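Local coordinates for transcriptional regulator (Enterococcus faecalis, PDB 3QFI), which belongs to the LytR-CpsA-Psr family of bacterial cell-envelope proteins, although its name is that of a transcriptional regulator, at residues I124-T129 with L153-M158; M59-R64 with R172-V177; L247-L252 with A277-F282. One frame throughout, in Å; residues are numbered along the deposited sequence.

Interaction 1 (I124-T129 with L153-M158); sequences IEVDNT and LAYARM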
loop_
_atom_site.group_PDB
_atom_site.type_symbol
_atom_site.label_atom_id
_atom_site.label_comp_id
_atom_site.label_asym_id
_atom_site.label_seq_id
_atom_site.Cartn_x
_atom_site.Cartn_y
_atom_site.Cartn_z
ATOM N N ILE A 124 2.279 -17.479 -7.356
ATOM C CA ILE A 124 3.425 -16.935 -6.651
ATOM C C ILE A 124 3.770 -17.769 -5.435
ATOM O O ILE A 124 2.889 -18.331 -4.791
ATOM C CB ILE A 124 3.156 -15.492 -6.179
ATOM C CG1 ILE A 124 1.961 -15.472 -5.226
ATOM C CG2 ILE A 124 2.895 -14.589 -7.384
ATOM C CD1 ILE A 124 1.655 -14.099 -4.656
ATOM N N GLU A 125 5.059 -17.850 -5.127
ATOM C CA GLU A 125 5.500 -18.604 -3.963
ATOM C C GLU A 125 5.770 -17.720 -2.750
ATOM O O GLU A 125 6.440 -16.687 -2.845
ATOM C CB GLU A 125 6.744 -19.434 -4.294
ATOM C CG GLU A 125 6.403 -20.777 -4.937
ATOM C CD GLU A 125 7.440 -21.856 -4.666
ATOM O OE1 GLU A 125 8.589 -21.723 -5.142
ATOM O OE2 GLU A 125 7.102 -22.839 -3.968
ATOM N N VAL A 126 5.222 -18.133 -1.611
ATOM C CA VAL A 126 5.402 -17.413 -0.357
ATOM C C VAL A 126 5.720 -18.407 0.746
ATOM O O VAL A 126 5.605 -19.620 0.551
ATOM C CB VAL A 126 4.130 -16.636 0.064
ATOM C CG1 VAL A 126 3.699 -15.694 -1.047
ATOM C CG2 VAL A 126 3.019 -17.600 0.422
ATOM N N ASP A 127 6.120 -17.885 1.903
ATOM C CA ASP A 127 6.430 -18.720 3.058
ATOM C C ASP A 127 5.374 -18.496 4.143
ATOM O O ASP A 127 5.452 -17.538 4.914
ATOM C CB ASP A 127 7.809 -18.376 3.613
ATOM C CG ASP A 127 8.281 -19.375 4.653
ATOM O OD1 ASP A 127 7.513 -19.661 5.601
ATOM O OD2 ASP A 127 9.421 -19.873 4.526
ATOM N N ASN A 128 4.385 -19.383 4.195
ATOM C CA ASN A 128 3.315 -19.284 5.180
ATOM C C ASN A 128 3.837 -19.673 6.560
ATOM O O ASN A 128 3.960 -20.858 6.862
ATOM C CB ASN A 128 2.157 -20.207 4.789
ATOM C CG ASN A 128 0.967 -20.080 5.721
ATOM O OD1 ASN A 128 -0.005 -20.826 5.614
ATOM N ND2 ASN A 128 1.035 -19.126 6.637
ATOM N N THR A 129 4.141 -18.675 7.391
ATOM C CA THR A 129 4.650 -18.918 8.743
ATOM C C THR A 129 3.532 -19.184 9.740
ATOM O O THR A 129 3.777 -19.382 10.929
ATOM C CB THR A 129 5.472 -17.722 9.266
ATOM O OG1 THR A 129 5.805 -17.939 10.645
ATOM C CG2 THR A 129 4.676 -16.434 9.150
ATOM N N LEU A 153 -6.057 -15.119 -2.468
ATOM C CA LEU A 153 -6.893 -14.157 -1.759
ATOM C C LEU A 153 -6.971 -14.452 -0.279
ATOM O O LEU A 153 -6.971 -13.538 0.541
ATOM C CB LEU A 153 -8.317 -14.133 -2.312
ATOM C CG LEU A 153 -8.541 -13.303 -3.567
ATOM C CD1 LEU A 153 -10.045 -13.176 -3.799
ATOM C CD2 LEU A 153 -7.906 -11.911 -3.391
ATOM N N ALA A 154 -7.053 -15.729 0.070
ATOM C CA ALA A 154 -7.145 -16.105 1.475
ATOM C C ALA A 154 -5.891 -15.684 2.244
ATOM O O ALA A 154 -5.991 -15.114 3.324
ATOM C CB ALA A 154 -7.370 -17.611 1.598
ATOM N N TYR A 155 -4.721 -15.948 1.666
ATOM C CA TYR A 155 -3.445 -15.603 2.278
ATOM C C TYR A 155 -3.323 -14.099 2.512
ATOM O O TYR A 155 -2.736 -13.655 3.498
ATOM C CB TYR A 155 -2.284 -16.076 1.389
ATOM C CG TYR A 155 -0.913 -15.866 2.008
ATOM C CD1 TYR A 155 -0.489 -16.645 3.086
ATOM C CD2 TYR A 155 -0.061 -14.842 1.558
ATOM C CE1 TYR A 155 0.744 -16.411 3.711
ATOM C CE2 TYR A 155 1.179 -14.599 2.182
ATOM C CZ TYR A 155 1.560 -15.394 3.262
ATOM O OH TYR A 155 2.732 -15.149 3.927
ATOM N N ALA A 156 -3.876 -13.318 1.594
ATOM C CA ALA A 156 -3.829 -11.866 1.692
ATOM C C ALA A 156 -4.872 -11.356 2.675
ATOM O O ALA A 156 -4.643 -10.379 3.382
ATOM C CB ALA A 156 -4.064 -11.254 0.317
ATOM N N ARG A 157 -6.019 -12.025 2.716
ATOM C CA ARG A 157 -7.102 -11.633 3.606
ATOM C C ARG A 157 -7.242 -12.647 4.729
ATOM O O ARG A 157 -7.646 -13.784 4.501
ATOM C CB ARG A 157 -8.416 -11.547 2.827
ATOM C CG ARG A 157 -9.573 -10.953 3.611
ATOM C CD ARG A 157 -10.848 -10.928 2.772
ATOM N NE ARG A 157 -11.917 -10.149 3.403
ATOM C CZ ARG A 157 -12.408 -10.389 4.617
ATOM N NH1 ARG A 157 -11.932 -11.390 5.345
ATOM N NH2 ARG A 157 -13.380 -9.627 5.100
ATOM N N MET A 158 -6.902 -12.231 5.940
ATOM C CA MET A 158 -6.995 -13.100 7.101
ATOM C C MET A 158 -6.444 -12.310 8.268
ATOM O O MET A 158 -5.298 -11.852 8.235
ATOM C CB MET A 158 -6.182 -14.380 6.884
ATOM C CG MET A 158 -6.404 -15.449 7.939
ATOM S SD MET A 158 -5.757 -14.983 9.548
ATOM C CE MET A 158 -4.106 -15.641 9.455
#
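Val126 and Tyr155 carry the apolar part of the contact, with one methyl of the valine resting on the phenol ring. Val126 CG2 lies 4.0 Å from the centroid of the Tyr155 ring and only 16° off the ring normal, which meets the geometry of a CH-pi contact. The methyl is displaced toward the rim that bears the hydroxyl, and Val126 CG2 is 3.9 Å from Tyr155 CZ. This branch stands between the backbone N and the carbonyl carbon of Val126, leaving CG1 beside the N. Tyr155 reaches the strand because its CG is anti to its own N (chi1 -175°), which sends the ring out from the helix toward 124-129.

Strand 124-128 forms a two-stranded antiparallel sheet with strand 145-147, Val126 bonding through its backbone to Ile145, and helix 150-156 follows shortly after in the chain. Tyr155, in the last turn of that helix, spans from it to the sheet, where it also touches Leu147; Val176 of helix 166-184 packs against it as well.

A second kind of contact is made by Asn128 at the edge of the same ring. Its CA is 4.1 Å from Tyr155 CE1, its CB 4.2 Å from the same carbon, and the amide plane stands 79° from the ring plane. The asparagine contact is van der Waals, beside the rim.

The polar end of Tyr155 is satisfied outside the two segments. Tyr155 OH is 3.8 Å from Asp127 O, and no hydrogen bond joins the two segments. The hydroxyl instead bonds to Glu175 OE2 on helix 166-184, which satisfies this buried group and fixes the outer end of the ring.

Interaction 2 (M59-R64 with R172-V177); sequences MISLDR and RQREVV
Met59 overlaps the backbone and the first side-chain carbon of Arg174, the two side chains running past each other in opposite directions. Its SD is 4.0 Å from Arg174 CB, and its terminal methyl carries on along the helix to Val177, where Met59 CE lies against CG1. The same CE is 3.4 Å from Arg174 O, which places the methyl over the turn between residues 174 and 177.

Strand 56-62 belongs to the mixed central sheet, between antiparallel 44-51 and parallel 227-230, and helix 166-184 covers one face. The axes of strand 59-62 and helix 172-177 approach to 9.3 Å at 142°, so the chains run roughly antiparallel. Met59 and Ser61 point toward this helix. Leu62 instead meets Val95 and Leu98 of helix 80-98, consistent with an alpha/beta/alpha layering.

The polar link is a single hydrogen bond from Arg174 NH1 to Ser61 OG, 3.1 Å long and nearly straight at 173°. The hydroxyl oxygen sits at the edge of the guanidinium, only 5° out of its plane. The arginine chain is bent at chi3, which turns the guanidinium so that NH1 meets Ser61 OG. The CG and CD carbons of Arg174 also lie beside that oxygen. The Arg174 side chain touches Met46 of strand 44-51 as well.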
loop_
_atom_site.group_PDB
_atom_site.type_symbol
_atom_site.label_atom_id
_atom_site.label_comp_id
_atom_site.label_asym_id
_atom_site.label_seq_id
_atom_site.Cartn_x
_atom_site.Cartn_y
_atom_site.Cartn_z
ATOM N N MET A 59 7.716 -0.147 -0.025
ATOM C CA MET A 59 6.291 -0.396 0.155
ATOM C C MET A 59 5.907 0.213 1.489
ATOM O O MET A 59 6.723 0.306 2.404
ATOM C CB MET A 59 6.004 -1.898 0.174
ATOM C CG MET A 59 6.337 -2.619 -1.125
ATOM S SD MET A 59 6.038 -4.413 -0.994
ATOM C CE MET A 59 4.758 -4.635 -2.217
ATOM N N ILE A 60 4.654 0.620 1.599
ATOM C CA ILE A 60 4.190 1.252 2.813
ATOM C C ILE A 60 2.733 0.900 3.039
ATOM O O ILE A 60 1.856 1.329 2.301
ATOM C CB ILE A 60 4.359 2.806 2.714
ATOM C CG1 ILE A 60 5.307 3.315 3.790
ATOM C CG2 ILE A 60 3.032 3.502 2.888
ATOM C CD1 ILE A 60 4.780 3.164 5.199
ATOM N N SER A 61 2.489 0.085 4.050
ATOM C CA SER A 61 1.142 -0.308 4.402
ATOM C C SER A 61 0.539 0.809 5.239
ATOM O O SER A 61 1.209 1.352 6.128
ATOM C CB SER A 61 1.167 -1.567 5.258
ATOM O OG SER A 61 1.620 -2.694 4.533
ATOM N N LEU A 62 -0.712 1.160 4.962
ATOM C CA LEU A 62 -1.394 2.182 5.754
ATOM C C LEU A 62 -2.546 1.514 6.507
ATOM O O LEU A 62 -3.471 0.980 5.896
ATOM C CB LEU A 62 -1.936 3.293 4.853
ATOM C CG LEU A 62 -0.844 4.117 4.166
ATOM C CD1 LEU A 62 -1.422 4.938 3.037
ATOM C CD2 LEU A 62 -0.174 5.001 5.200
ATOM N N ASP A 63 -2.477 1.531 7.833
ATOM C CA ASP A 63 -3.527 0.941 8.660
ATOM C C ASP A 63 -4.810 1.752 8.465
ATOM O O ASP A 63 -4.761 2.974 8.380
ATOM C CB ASP A 63 -3.120 0.961 10.137
ATOM C CG ASP A 63 -4.104 0.220 11.028
ATOM O OD1 ASP A 63 -5.292 0.618 11.107
ATOM O OD2 ASP A 63 -3.686 -0.769 11.663
ATOM N N ARG A 64 -5.945 1.065 8.392
ATOM C CA ARG A 64 -7.232 1.715 8.191
ATOM C C ARG A 64 -7.683 2.537 9.395
ATOM O O ARG A 64 -8.504 3.449 9.269
ATOM C CB ARG A 64 -8.307 0.667 7.860
ATOM C CG ARG A 64 -8.635 -0.310 9.001
ATOM C CD ARG A 64 -9.685 -1.361 8.593
ATOM N NE ARG A 64 -9.166 -2.236 7.541
ATOM C CZ ARG A 64 -9.809 -3.282 7.016
ATOM N NH1 ARG A 64 -11.028 -3.620 7.428
ATOM N NH2 ARG A 64 -9.215 -4.001 6.070
ATOM N N ARG A 172 1.739 -9.705 5.245
ATOM C CA ARG A 172 1.387 -10.693 4.229
ATOM C C ARG A 172 0.893 -10.043 2.932
ATOM O O ARG A 172 1.158 -10.547 1.839
ATOM C CB ARG A 172 0.311 -11.656 4.751
ATOM C CG ARG A 172 0.863 -12.870 5.473
ATOM C CD ARG A 172 -0.231 -13.855 5.919
ATOM N NE ARG A 172 -0.989 -13.432 7.105
ATOM C CZ ARG A 172 -2.161 -12.800 7.075
ATOM N NH1 ARG A 172 -2.731 -12.492 5.919
ATOM N NH2 ARG A 172 -2.789 -12.518 8.207
ATOM N N GLN A 173 0.169 -8.936 3.040
ATOM C CA GLN A 173 -0.314 -8.263 1.843
ATOM C C GLN A 173 0.854 -7.677 1.066
ATOM O O GLN A 173 0.831 -7.647 -0.169
ATOM C CB GLN A 173 -1.308 -7.170 2.210
ATOM C CG GLN A 173 -2.643 -7.736 2.649
ATOM C CD GLN A 173 -3.602 -6.677 3.149
ATOM O OE1 GLN A 173 -4.747 -6.984 3.486
ATOM N NE2 GLN A 173 -3.143 -5.425 3.208
ATOM N N ARG A 174 1.884 -7.232 1.786
ATOM C CA ARG A 174 3.059 -6.658 1.133
ATOM C C ARG A 174 3.904 -7.756 0.493
ATOM O O ARG A 174 4.578 -7.524 -0.515
ATOM C CB ARG A 174 3.934 -5.872 2.125
ATOM C CG ARG A 174 3.243 -4.719 2.828
ATOM C CD ARG A 174 4.250 -3.748 3.467
ATOM N NE ARG A 174 5.153 -4.337 4.461
ATOM C CZ ARG A 174 4.872 -4.502 5.755
ATOM N NH1 ARG A 174 3.694 -4.135 6.249
ATOM N NH2 ARG A 174 5.797 -4.997 6.574
ATOM N N GLU A 175 3.869 -8.950 1.075
ATOM C CA GLU A 175 4.649 -10.052 0.535
ATOM C C GLU A 175 4.031 -10.466 -0.803
ATOM O O GLU A 175 4.739 -10.676 -1.785
ATOM C CB GLU A 175 4.661 -11.223 1.519
ATOM C CG GLU A 175 5.712 -12.272 1.188
ATOM C CD GLU A 175 5.675 -13.480 2.117
ATOM O OE1 GLU A 175 6.543 -14.368 1.957
ATOM O OE2 GLU A 175 4.786 -13.540 2.998
ATOM N N VAL A 176 2.704 -10.548 -0.833
ATOM C CA VAL A 176 1.974 -10.912 -2.038
ATOM C C VAL A 176 2.276 -9.919 -3.157
ATOM O O VAL A 176 2.731 -10.312 -4.228
ATOM C CB VAL A 176 0.443 -10.960 -1.757
ATOM C CG1 VAL A 176 -0.348 -11.095 -3.055
ATOM C CG2 VAL A 176 0.134 -12.133 -0.842
ATOM N N VAL A 177 2.031 -8.636 -2.918
ATOM C CA VAL A 177 2.293 -7.623 -3.934
ATOM C C VAL A 177 3.758 -7.616 -4.345
ATOM O O VAL A 177 4.087 -7.309 -5.490
ATOM C CB VAL A 177 1.914 -6.203 -3.433
ATOM C CG1 VAL A 177 2.384 -5.142 -4.430
ATOM C CG2 VAL A 177 0.403 -6.109 -3.235
#

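Interaction 3 (L247-L252 with A277-F282); sequences LDPNSL and AFYNQF
Pro249 and Tyr279 make the main contact here, the proline ring lying against the root of the aromatic side chain. Taken in order along 277-282, Phe278 makes no contact with 247-252; its side chain touches Asp69 of strand 67-70.

Tyr279 follows, one residue before the end of helix 269-280. Its CG is anti to the backbone N (chi1 163°), which swings the ring out alongside the start of the other helix. Pro249 CD stands over one face, 3.3 Å from Tyr279 CG, with the proline CG farther back, 3.7 Å from Tyr279 CB. Leu247 O approaches the same ring near CD2, at 3.5 Å, from an oblique direction. No hydrogen bond crosses between the segments, and the main contact is apolar, proline ring carbons against the tyrosine.

The arrangement is a helical hairpin: helices 249-262 and 269-280 are joined by a short connection, and the first turn of one meets the last turn of the other. Pro249 also touches Asp275, a turn earlier than Tyr279. At the start of the first helix Asp248 is the N-cap. Its OD1 accepts from Ser251 N at 2.9 Å (157°) and, more weakly, from Asn250 N, while OD2 bonds to Tyr235 OH. Pro249 takes the next position, where a residue without an N-H costs the helix no bond.

Phe282 N bonds to Tyr279 O at 3.2 Å. Phe282 then turns back on its own segment: its CE2 lies 3.5 Å above the ring plane of Phe278, toward the rim, while its side chain touches Leu67.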
loop_
_atom_site.group_PDB
_atom_site.type_symbol
_atom_site.label_atom_id
_atom_site.label_comp_id
_atom_site.label_asym_id
_atom_site.label_seq_id
_atom_site.Cartn_x
_atom_site.Cartn_y
_atom_site.Cartn_z
ATOM N N LEU A 247 -0.784 8.274 15.258
ATOM C CA LEU A 247 0.605 8.092 14.880
ATOM C C LEU A 247 1.568 8.919 15.709
ATOM O O LEU A 247 1.256 10.029 16.156
ATOM C CB LEU A 247 0.795 8.424 13.397
ATOM C CG LEU A 247 0.116 7.503 12.379
ATOM C CD1 LEU A 247 0.221 8.110 10.993
ATOM C CD2 LEU A 247 0.776 6.131 12.401
ATOM N N ASP A 248 2.746 8.356 15.937
ATOM C CA ASP A 248 3.757 9.087 16.675
ATOM C C ASP A 248 4.248 10.121 15.677
ATOM O O ASP A 248 4.705 9.783 14.597
ATOM C CB ASP A 248 4.899 8.175 17.110
ATOM C CG ASP A 248 5.981 8.939 17.845
ATOM O OD1 ASP A 248 6.635 9.783 17.194
ATOM O OD2 ASP A 248 6.167 8.714 19.066
ATOM N N PRO A 249 4.160 11.399 16.034
ATOM C CA PRO A 249 4.595 12.462 15.128
ATOM C C PRO A 249 6.064 12.434 14.697
ATOM O O PRO A 249 6.375 12.648 13.524
ATOM C CB PRO A 249 4.237 13.725 15.903
ATOM C CG PRO A 249 4.460 13.306 17.329
ATOM C CD PRO A 249 3.793 11.944 17.352
ATOM N N ASN A 250 6.950 12.139 15.637
ATOM C CA ASN A 250 8.361 12.130 15.368
ATOM C C ASN A 250 8.736 10.867 14.485
ATOM O O ASN A 250 9.560 10.912 13.583
ATOM C CB ASN A 250 9.145 12.506 16.694
ATOM C CG ASN A 250 10.385 11.690 16.882
ATOM O OD1 ASN A 250 10.366 10.425 16.709
ATOM N ND2 ASN A 250 11.517 12.372 17.213
ATOM N N SER A 251 8.025 9.765 14.691
ATOM C CA SER A 251 8.269 8.598 13.844
ATOM C C SER A 251 7.670 8.893 12.463
ATOM O O SER A 251 8.181 8.414 11.445
ATOM C CB SER A 251 7.608 7.340 14.409
ATOM O OG SER A 251 7.520 6.341 13.408
ATOM N N LEU A 252 6.597 9.695 12.448
ATOM C CA LEU A 252 5.900 10.104 11.223
ATOM C C LEU A 252 6.807 10.969 10.354
ATOM O O LEU A 252 6.911 10.761 9.145
ATOM C CB LEU A 252 4.637 10.924 11.546
ATOM C CG LEU A 252 3.450 10.903 10.553
ATOM C CD1 LEU A 252 2.574 12.142 10.717
ATOM C CD2 LEU A 252 3.960 10.827 9.125
ATOM N N ALA A 277 1.681 19.037 15.925
ATOM C CA ALA A 277 0.439 19.730 16.254
ATOM C C ALA A 277 -0.735 18.771 16.211
ATOM O O ALA A 277 -1.567 18.749 17.117
ATOM C CB ALA A 277 0.201 20.876 15.290
ATOM N N PHE A 278 -0.792 17.972 15.154
ATOM C CA PHE A 278 -1.869 17.011 14.996
ATOM C C PHE A 278 -1.881 16.028 16.155
ATOM O O PHE A 278 -2.931 15.754 16.739
ATOM C CB PHE A 278 -1.719 16.227 13.690
ATOM C CG PHE A 278 -2.939 15.434 13.325
ATOM C CD1 PHE A 278 -4.001 16.044 12.650
ATOM C CD2 PHE A 278 -3.067 14.107 13.716
ATOM C CE1 PHE A 278 -5.165 15.350 12.372
ATOM C CE2 PHE A 278 -4.233 13.398 13.444
ATOM C CZ PHE A 278 -5.286 14.022 12.773
ATOM N N TYR A 279 -0.711 15.494 16.489
ATOM C CA TYR A 279 -0.607 14.517 17.573
ATOM C C TYR A 279 -1.032 15.062 18.939
ATOM O O TYR A 279 -1.681 14.362 19.713
ATOM C CB TYR A 279 0.824 13.948 17.637
ATOM C CG TYR A 279 1.167 13.257 18.950
ATOM C CD1 TYR A 279 1.684 13.986 20.021
ATOM C CD2 TYR A 279 0.939 11.886 19.140
ATOM C CE1 TYR A 279 1.966 13.378 21.244
ATOM C CE2 TYR A 279 1.219 11.272 20.376
ATOM C CZ TYR A 279 1.728 12.037 21.416
ATOM O OH TYR A 279 1.961 11.498 22.654
ATOM N N ASN A 280 -0.680 16.312 19.223
ATOM C CA ASN A 280 -1.036 16.924 20.498
ATOM C C ASN A 280 -2.514 17.122 20.729
ATOM O O ASN A 280 -2.983 17.071 21.866
ATOM C CB ASN A 280 -0.335 18.263 20.665
ATOM C CG ASN A 280 1.114 18.095 20.991
ATOM O OD1 ASN A 280 1.479 17.251 21.823
ATOM N ND2 ASN A 280 1.960 18.888 20.344
ATOM N N GLN A 281 -3.254 17.350 19.657
ATOM C CA GLN A 281 -4.676 17.562 19.796
ATOM C C GLN A 281 -5.448 16.254 19.907
ATOM O O GLN A 281 -6.668 16.271 20.041
ATOM C CB GLN A 281 -5.201 18.378 18.615
ATOM C CG GLN A 281 -5.208 17.635 17.306
ATOM C CD GLN A 281 -5.813 18.437 16.180
ATOM O OE1 GLN A 281 -5.213 19.386 15.710
ATOM N NE2 GLN A 281 -7.019 18.072 15.760
ATOM N N PHE A 282 -4.750 15.121 19.870
ATOM C CA PHE A 282 -5.418 13.818 19.946
ATOM C C PHE A 282 -4.734 12.827 20.874
ATOM O O PHE A 282 -5.167 11.674 20.987
ATOM C CB PHE A 282 -5.511 13.191 18.554
ATOM C CG PHE A 282 -6.493 13.874 17.647
ATOM C CD1 PHE A 282 -7.846 13.914 17.964
ATOM C CD2 PHE A 282 -6.068 14.472 16.470
ATOM C CE1 PHE A 282 -8.756 14.544 17.122
ATOM C CE2 PHE A 282 -6.975 15.101 15.626
ATOM C CZ PHE A 282 -8.325 15.137 15.952
#

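How the interactions relate
Interactions 1 and 2 are neighbours, their centres 12 Å apart, and meet at helix 166-184. Arg172 on that helix bonds to Tyr155 O and Met158 O of interaction 1, so the end of helix 150-156 is tied to the helix that covers the central sheet. In the chain both segments of interaction 1 fall between the two of interaction 2, and all four belong to the LytR-CpsA-Psr part of the protein. Interaction 3 follows both in sequence, in the C-terminal helical hairpin. Its centre is 22 Å from that of interaction 2 and 33 Å from that of interaction 1; its nearest atoms lie about 7 Å and about 19 Å from them.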